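Local coordinates for 6-phosphogluconate dehydrogenase (Pseudomonas syringae, PDB 5U5G), which probably reduces (2-oxopropyl)phosphonate with a nicotinamide cofactor in the late steps of fosfomycin biosynthesis in pseudomonads, at residues Pro151-Glu154 and Val155-Ala158; Arg171-Ile174 and Leu175-Leu178; Leu245-Arg248 and Arg249-Gln252; Cys280-Phe283 and Ser284-His288. One frame throughout, in Å; residues are numbered along the deposited sequence.

Interaction 1: Pro151-Glu154 and Val155-Ala158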
# COMPACT_ATOMS: atom_id res chain seq x y z
N PRO A 151 -14.05 16.16 -20.32
CA PRO A 151 -12.85 16.97 -20.60
C PRO A 151 -12.49 17.93 -19.47
O PRO A 151 -11.33 18.33 -19.39
CB PRO A 151 -13.23 17.73 -21.88
CG PRO A 151 -14.31 16.93 -22.49
CD PRO A 151 -15.10 16.42 -21.32
N LEU A 152 -13.44 18.31 -18.62
CA LEU A 152 -13.12 19.13 -17.45
C LEU A 152 -12.33 18.33 -16.41
O LEU A 152 -11.38 18.85 -15.81
CB LEU A 152 -14.40 19.68 -16.83
CG LEU A 152 -14.99 21.03 -17.26
CD1 LEU A 152 -14.55 21.44 -18.64
CD2 LEU A 152 -16.50 20.95 -17.19
N LEU A 153 -12.75 17.08 -16.15
CA LEU A 153 -12.03 16.24 -15.20
C LEU A 153 -10.60 16.01 -15.65
O LEU A 153 -9.69 15.90 -14.82
CB LEU A 153 -12.75 14.89 -15.03
CG LEU A 153 -14.21 14.93 -14.62
CD1 LEU A 153 -14.81 13.55 -14.58
CD2 LEU A 153 -14.36 15.63 -13.27
N GLU A 154 -10.39 15.92 -16.97
CA GLU A 154 -9.07 15.73 -17.54
C GLU A 154 -8.09 16.80 -17.08
O GLU A 154 -6.88 16.55 -16.99
CB GLU A 154 -9.17 15.72 -19.07
CG GLU A 154 -7.85 15.45 -19.78
CD GLU A 154 -7.24 14.09 -19.40
OE1 GLU A 154 -6.02 14.04 -19.13
OE2 GLU A 154 -8.00 13.10 -19.39
N VAL A 155 -8.59 18.00 -16.78
CA VAL A 155 -7.70 19.07 -16.34
C VAL A 155 -7.01 18.71 -15.03
O VAL A 155 -5.85 19.09 -14.81
CB VAL A 155 -8.48 20.39 -16.22
CG1 VAL A 155 -7.58 21.50 -15.68
CG2 VAL A 155 -9.05 20.77 -17.57
N PHE A 156 -7.68 17.98 -14.14
CA PHE A 156 -7.08 17.70 -12.84
C PHE A 156 -7.04 16.21 -12.49
O PHE A 156 -6.64 15.87 -11.36
CB PHE A 156 -7.78 18.50 -11.71
CG PHE A 156 -9.26 18.23 -11.57
CD1 PHE A 156 -9.73 17.22 -10.73
CD2 PHE A 156 -10.20 19.02 -12.23
CE1 PHE A 156 -11.11 16.99 -10.58
CE2 PHE A 156 -11.56 18.79 -12.09
CZ PHE A 156 -12.01 17.77 -11.27
N CYS A 157 -7.41 15.32 -13.40
CA CYS A 157 -7.39 13.88 -13.15
C CYS A 157 -6.54 13.15 -14.18
O CYS A 157 -6.55 13.49 -15.36
CB CYS A 157 -8.81 13.27 -13.18
SG CYS A 157 -10.02 13.96 -12.01
N ALA A 158 -5.84 12.11 -13.72
CA ALA A 158 -5.14 11.20 -14.61
C ALA A 158 -5.98 9.97 -14.94
O ALA A 158 -6.12 9.59 -16.11
CB ALA A 158 -3.80 10.77 -14.00
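Phe156 folds back over the last turn of helix 143-156 and rests against Leu153, three residues earlier. From CB, the side chain rises between the backbone N and the carbonyl carbon (chi1 59°), a torsion that sets one ring face against Leu153 O, 4.0 Å from the ring plane and displaced toward the rim. Beyond CG, CD2 and CE2 skirt Leu152 O, with CE2 to that oxygen 3.7 Å. At the tip, CZ meets Leu153 CD2 at 3.8 Å. A flat, apolar ring suits this place, for the ring also packs on Leu21 and Ile17 of helix 12-23.

Leu153 O takes the amides of two successive residues: Phe156 N at 3.0 Å, from above the carbonyl plane, and Cys157 N at 2.7 Å through a weak, bent bond (123°). Val155 N is held by Leu152 O at 3.1 Å. The small Cys157 side chain lays SG near Leu153 CB as strand 157-162 begins. Glu154, on the exposed side, is bridged to Arg150. Two i to i+3 bonds, with Leu153 O shared by the weak i to i+4 bond from Cys157 N, thus mark the change from helix to strand in this beta-alpha-beta unit, and the doubly used oxygen lies close to an aromatic face.

Interaction 2: Arg171-Ile174 and Leu175-Leu178. With 7VD ((2-oxopropyl)phosphonic acid), chain F.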
# COMPACT_ATOMS: atom_id res chain seq x y z
N ARG A 171 -19.65 4.04 -3.04
CA ARG A 171 -19.37 2.74 -2.44
C ARG A 171 -17.90 2.38 -2.60
O ARG A 171 -17.24 1.97 -1.63
CB ARG A 171 -20.26 1.66 -3.07
CG ARG A 171 -21.72 1.82 -2.71
CD ARG A 171 -22.64 0.80 -3.40
NE ARG A 171 -24.01 1.06 -2.96
CZ ARG A 171 -24.96 1.65 -3.69
NH1 ARG A 171 -24.73 2.01 -4.95
NH2 ARG A 171 -26.15 1.86 -3.17
N LEU A 172 -17.36 2.55 -3.81
CA LEU A 172 -15.97 2.22 -4.09
C LEU A 172 -15.00 3.15 -3.36
O LEU A 172 -13.96 2.71 -2.85
CB LEU A 172 -15.74 2.26 -5.60
CG LEU A 172 -16.42 1.11 -6.33
CD1 LEU A 172 -16.61 1.45 -7.80
CD2 LEU A 172 -15.59 -0.16 -6.15
N LYS A 173 -15.32 4.45 -3.33
CA LYS A 173 -14.45 5.41 -2.66
C LYS A 173 -14.33 5.10 -1.17
O LYS A 173 -13.22 5.12 -0.62
CB LYS A 173 -14.99 6.84 -2.87
CG LYS A 173 -14.36 7.92 -1.95
CD LYS A 173 -12.90 8.23 -2.34
CE LYS A 173 -12.29 9.32 -1.41
NZ LYS A 173 -10.79 9.40 -1.54
N ILE A 174 -15.45 4.79 -0.51
CA ILE A 174 -15.45 4.54 0.93
C ILE A 174 -14.61 3.30 1.25
O ILE A 174 -13.84 3.28 2.22
CB ILE A 174 -16.90 4.39 1.43
CG1 ILE A 174 -17.66 5.72 1.31
CG2 ILE A 174 -16.93 3.87 2.86
CD1 ILE A 174 -19.17 5.56 1.43
N LEU A 175 -14.74 2.25 0.45
CA LEU A 175 -13.91 1.06 0.60
C LEU A 175 -12.44 1.36 0.31
O LEU A 175 -11.54 0.85 1.00
CB LEU A 175 -14.44 -0.03 -0.33
CG LEU A 175 -15.14 -1.29 0.19
CD1 LEU A 175 -15.60 -1.22 1.63
CD2 LEU A 175 -16.28 -1.64 -0.73
N ASN A 176 -12.17 2.16 -0.73
CA ASN A 176 -10.80 2.60 -0.99
C ASN A 176 -10.19 3.25 0.25
O ASN A 176 -9.05 2.95 0.63
CB ASN A 176 -10.78 3.57 -2.16
CG ASN A 176 -9.43 4.22 -2.34
OD1 ASN A 176 -8.55 3.64 -2.98
ND2 ASN A 176 -9.26 5.43 -1.79
N ASN A 177 -10.97 4.12 0.91
CA ASN A 177 -10.45 4.91 2.02
C ASN A 177 -10.33 4.10 3.30
O ASN A 177 -9.49 4.41 4.15
CB ASN A 177 -11.33 6.13 2.24
CG ASN A 177 -10.98 7.24 1.29
OD1 ASN A 177 -10.61 6.99 0.14
ND2 ASN A 177 -11.07 8.48 1.77
N LEU A 178 -11.18 3.08 3.47
CA LEU A 178 -10.96 2.11 4.54
C LEU A 178 -9.60 1.45 4.41
O LEU A 178 -8.91 1.22 5.42
CB LEU A 178 -12.06 1.05 4.51
CG LEU A 178 -12.66 0.50 5.81
CD1 LEU A 178 -13.23 -0.91 5.57
CD2 LEU A 178 -11.77 0.55 7.03
P1 7VD F . -7.10 10.54 -0.61
C1 7VD F . -7.69 11.44 0.86
O2 7VD F . -8.00 9.41 -1.05
O3 7VD F . -6.85 11.47 -1.77
O4 7VD F . -5.80 10.01 -0.07
C6 7VD F . -9.10 11.14 1.31
O7 7VD F . -10.00 10.90 0.51
C8 7VD F . -9.32 11.14 2.80
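The amide of Asn177 meets Lys173, one helical turn earlier, through its oxygen end, and its two ends do different work. Its OD1 accepts from two donors: Lys173 NZ at 2.9 Å, tilted 15° from the carbonyl plane, and Asn176 ND2 at 2.8 Å, within that plane. The Asn176 amide is nearly coplanar with this second bond. Together the two donors fix which end of the Asn177 amide is oxygen and turn ND2 to the ligand, where it donates to the ketone oxygen O7 of (2-oxopropyl)phosphonic acid at 2.9 Å along a fairly straight path (163°).

Lys173 reaches the same ketone oxygen, NZ to O7 2.7 Å. Its chain leaves the backbone with CG anti to N, bends at chi2 (71°) and then runs extended, which carries NZ along the helix to Asn177. A long side chain ending in an amine suits this place: with Asn177 it grips O7 by two bonds, which could polarise the carbonyl, consistent with a ketone reductase. Val123 O is a further acceptor for NZ.

Asn176 OD1 is bound by the backbone N of Gly213 of the second subunit, so the network reaches across the dimer. Apolar residues occupy other sides of helix 168-196: Ile174 and Leu178 lie on helix 236-247, Leu172 and Leu175 on Leu199 of the second subunit, while Lys173 passes Pro122 and Ser124 of strand 117-124.

Interaction 3: Leu245-Arg248 and Arg249-Gln252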
# COMPACT_ATOMS: atom_id res chain seq x y z
N LEU A 245 -18.70 6.51 7.46
CA LEU A 245 -19.46 6.01 6.32
C LEU A 245 -19.23 4.51 6.14
O LEU A 245 -20.18 3.75 5.89
CB LEU A 245 -19.10 6.78 5.06
CG LEU A 245 -19.44 8.27 5.06
CD1 LEU A 245 -18.84 8.94 3.85
CD2 LEU A 245 -20.95 8.48 5.11
N ALA A 246 -17.99 4.05 6.31
CA ALA A 246 -17.67 2.63 6.19
C ALA A 246 -18.28 1.83 7.33
O ALA A 246 -18.78 0.71 7.12
CB ALA A 246 -16.15 2.43 6.15
N ARG A 247 -18.22 2.37 8.55
CA ARG A 247 -18.79 1.68 9.70
C ARG A 247 -20.27 1.41 9.50
O ARG A 247 -20.77 0.33 9.85
CB ARG A 247 -18.59 2.49 10.98
CG ARG A 247 -18.97 1.73 12.24
CD ARG A 247 -19.09 2.63 13.47
NE ARG A 247 -20.20 3.57 13.36
CZ ARG A 247 -21.48 3.24 13.56
NH1 ARG A 247 -21.80 1.99 13.88
NH2 ARG A 247 -22.43 4.16 13.44
N ARG A 248 -21.00 2.38 8.95
CA ARG A 248 -22.43 2.21 8.76
C ARG A 248 -22.75 1.16 7.70
O ARG A 248 -23.91 0.75 7.59
CB ARG A 248 -23.05 3.54 8.37
CG ARG A 248 -22.85 4.65 9.38
CD ARG A 248 -23.67 5.84 8.93
NE ARG A 248 -25.04 5.45 8.62
CZ ARG A 248 -25.51 5.37 7.38
NH1 ARG A 248 -24.67 5.62 6.38
NH2 ARG A 248 -26.76 5.00 7.09
N ARG A 249 -21.77 0.71 6.92
CA ARG A 249 -21.99 -0.30 5.91
C ARG A 249 -21.47 -1.67 6.33
O ARG A 249 -21.54 -2.62 5.54
CB ARG A 249 -21.37 0.14 4.58
CG ARG A 249 -21.88 1.51 4.16
CD ARG A 249 -21.41 1.91 2.76
NE ARG A 249 -21.73 0.89 1.77
CZ ARG A 249 -22.91 0.77 1.16
NH1 ARG A 249 -23.89 1.61 1.44
NH2 ARG A 249 -23.09 -0.20 0.27
N LEU A 250 -20.98 -1.81 7.56
CA LEU A 250 -20.50 -3.10 8.05
C LEU A 250 -21.67 -4.06 8.27
O LEU A 250 -22.66 -3.68 8.90
CB LEU A 250 -19.74 -2.93 9.36
CG LEU A 250 -18.28 -2.49 9.27
CD1 LEU A 250 -17.77 -2.20 10.67
CD2 LEU A 250 -17.43 -3.58 8.60
N PRO A 251 -21.58 -5.29 7.78
CA PRO A 251 -22.67 -6.24 8.00
C PRO A 251 -22.70 -6.74 9.43
O PRO A 251 -21.71 -6.70 10.16
CB PRO A 251 -22.35 -7.38 7.02
CG PRO A 251 -20.85 -7.32 6.88
CD PRO A 251 -20.48 -5.86 6.99
N GLN A 252 -23.87 -7.21 9.84
CA GLN A 252 -24.05 -7.75 11.18
C GLN A 252 -23.66 -9.22 11.27
O GLN A 252 -23.68 -9.78 12.37
CB GLN A 252 -25.51 -7.58 11.63
CG GLN A 252 -26.16 -6.30 11.15
CD GLN A 252 -25.72 -5.08 11.94
OE1 GLN A 252 -25.17 -5.20 13.04
NE2 GLN A 252 -25.96 -3.90 11.38
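A type I beta turn, Arg247 to Leu250, follows helix 236-247 and leads into the loop before helix 257-273. Its defining bond runs from Leu250 N to Arg247 O, 3.1 Å long and nearly straight (165°). One residue earlier, Arg249 N reaches Ala246 O at 3.0 Å. Both donors stand well above the carbonyl planes of their acceptors.

Leu250 fits the last position of the turn because it is apolar: CD1 comes to 4.1 Å from Arg247 CA, and the branch also packs on Met263 and Thr260 of helix 257-273. Ala246, small enough for a close approach, sits against the same Met263. Arg247 and Arg248 suit the outer side, where Arg247 pairs with Glu244 and Arg248 with Glu102. Arg249 is less exposed; its NH2 donates to Gln197 of the second subunit, and the like-charged Arg171 lies close by.

The aliphatic part of Arg249 reaches back to the helix. With CG beside its own backbone N (chi1 -54°), the chain is laid back along the helix, placing Arg249 CG 3.3 Å from Leu245 O.

Interaction 4: Cys280-Phe283 and Ser284-His288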
# COMPACT_ATOMS: atom_id res chain seq x y z
N CYS A 280 -2.14 11.86 10.32
CA CYS A 280 -0.90 11.22 10.76
C CYS A 280 -0.56 11.48 12.21
O CYS A 280 0.49 11.03 12.66
CB CYS A 280 0.27 11.68 9.88
SG CYS A 280 0.11 11.21 8.15
N GLN A 281 -1.42 12.17 12.98
CA GLN A 281 -1.15 12.35 14.41
C GLN A 281 -1.29 11.06 15.21
O GLN A 281 -1.01 11.06 16.41
CB GLN A 281 -2.07 13.45 14.96
CG GLN A 281 -1.43 14.84 14.87
CD GLN A 281 -0.16 14.94 15.71
OE1 GLN A 281 -0.23 14.90 16.94
NE2 GLN A 281 0.99 15.04 15.06
N TYR A 282 -1.72 9.96 14.58
CA TYR A 282 -1.54 8.65 15.20
C TYR A 282 -0.10 8.46 15.68
O TYR A 282 0.12 7.78 16.69
CB TYR A 282 -1.92 7.54 14.21
CG TYR A 282 -1.95 6.13 14.81
CD1 TYR A 282 -2.42 5.90 16.09
CD2 TYR A 282 -1.54 5.03 14.05
CE1 TYR A 282 -2.47 4.61 16.62
CE2 TYR A 282 -1.59 3.74 14.57
CZ TYR A 282 -2.06 3.53 15.84
OH TYR A 282 -2.10 2.24 16.34
N PHE A 283 0.88 9.04 14.97
CA PHE A 283 2.28 9.01 15.40
C PHE A 283 2.42 9.44 16.85
O PHE A 283 3.03 8.75 17.67
CB PHE A 283 3.14 9.93 14.52
CG PHE A 283 3.81 9.24 13.37
CD1 PHE A 283 4.74 8.22 13.59
CD2 PHE A 283 3.54 9.63 12.06
CE1 PHE A 283 5.36 7.59 12.51
CE2 PHE A 283 4.16 9.02 10.99
CZ PHE A 283 5.07 8.00 11.21
N SER A 284 1.85 10.60 17.20
CA SER A 284 2.04 11.10 18.55
C SER A 284 1.17 10.36 19.55
O SER A 284 1.60 10.14 20.69
CB SER A 284 1.76 12.61 18.60
OG SER A 284 0.41 12.87 18.28
N VAL A 285 -0.03 9.94 19.16
CA VAL A 285 -0.87 9.14 20.06
C VAL A 285 -0.20 7.82 20.37
O VAL A 285 -0.18 7.36 21.52
CB VAL A 285 -2.27 8.93 19.44
CG1 VAL A 285 -3.03 7.87 20.22
CG2 VAL A 285 -3.04 10.24 19.41
N LEU A 286 0.40 7.20 19.35
CA LEU A 286 1.08 5.93 19.54
C LEU A 286 2.08 6.00 20.68
O LEU A 286 2.07 5.17 21.59
CB LEU A 286 1.76 5.52 18.23
CG LEU A 286 1.93 4.04 17.91
CD1 LEU A 286 0.77 3.21 18.42
CD2 LEU A 286 2.03 3.94 16.40
N SER A 287 2.94 7.02 20.67
CA SER A 287 3.91 7.22 21.74
C SER A 287 3.31 7.82 23.01
O SER A 287 4.01 7.89 24.02
CB SER A 287 5.06 8.10 21.25
OG SER A 287 4.59 9.24 20.56
N HIS A 288 2.04 8.23 22.97
CA HIS A 288 1.30 8.83 24.11
C HIS A 288 1.81 10.21 24.48
O HIS A 288 2.37 10.93 23.66
CB HIS A 288 1.34 7.91 25.34
CG HIS A 288 0.17 6.99 25.46
ND1 HIS A 288 0.17 5.72 24.91
CD2 HIS A 288 -1.03 7.14 26.07
CE1 HIS A 288 -0.99 5.14 25.17
NE2 HIS A 288 -1.73 5.97 25.88
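Gln281 and Ser284 meet where the 3-10 segment runs into helix 282-287, just after Cys280, whose O accepts from Phe283 N. The Gln281 chain bends at chi2 (-63°) and curls back to present OE1 to Ser284 OG in a very short bond, 2.5 Å; the hydroxyl donates from above the carbonyl plane of the amide. The other end of that amide, NE2, is bonded to Tyr224 of helix 216-226, so two partners help to set the rotation of the group. Gln281 O receives Val285 N at 3.1 Å, in the carbonyl plane and almost straight (169°), and more weakly Ser284 N.

Tyr282 O takes Leu286 N at 2.7 Å, and the side chains of the same pair also meet. Leu286 CD2 lies over one face of the ring as a CH-pi contact, 4.3 Å from the Tyr282 ring centroid and 19° off its normal, while CD1 touches CZ and OH at the phenol end. Tyrosine suits the place because its ring offers an apolar face and its OH binds Glu189 of helix 168-196. Phe283 turns to Ile188 and Ser192 of that helix, and its O holds Ser287 N weakly.

The i to i+4 contact of Tyr282 and Leu286 lies on the buried side of a short C-terminal helix, packed on helices 168-196 and 257-273 and, through the same two residues, on the second subunit.

How the interactions relate
Along the chain the four contacts follow in series; none nests within or crosses another, and each closes a turn within its own continuous segment. Interaction 1 lies where helix 143-156, of a beta-alpha-beta unit in the Rossmann-like region, enters strand 157-162. That strand leads to helix 168-196, where interaction 2 meets the ligand, the nearest atoms of interactions 1 and 2 being about 11 Å apart. Interactions 2 and 3 touch directly: Ile174 CG2 packs 3.6 Å from Ala246 N, joining helix 168-196 to helix 236-247. Interaction 4 stands apart at the C terminus, its centre about 24 Å from that of interaction 2, yet leans on the same long helix. Interactions 2, 3 and 4 all reach the second subunit.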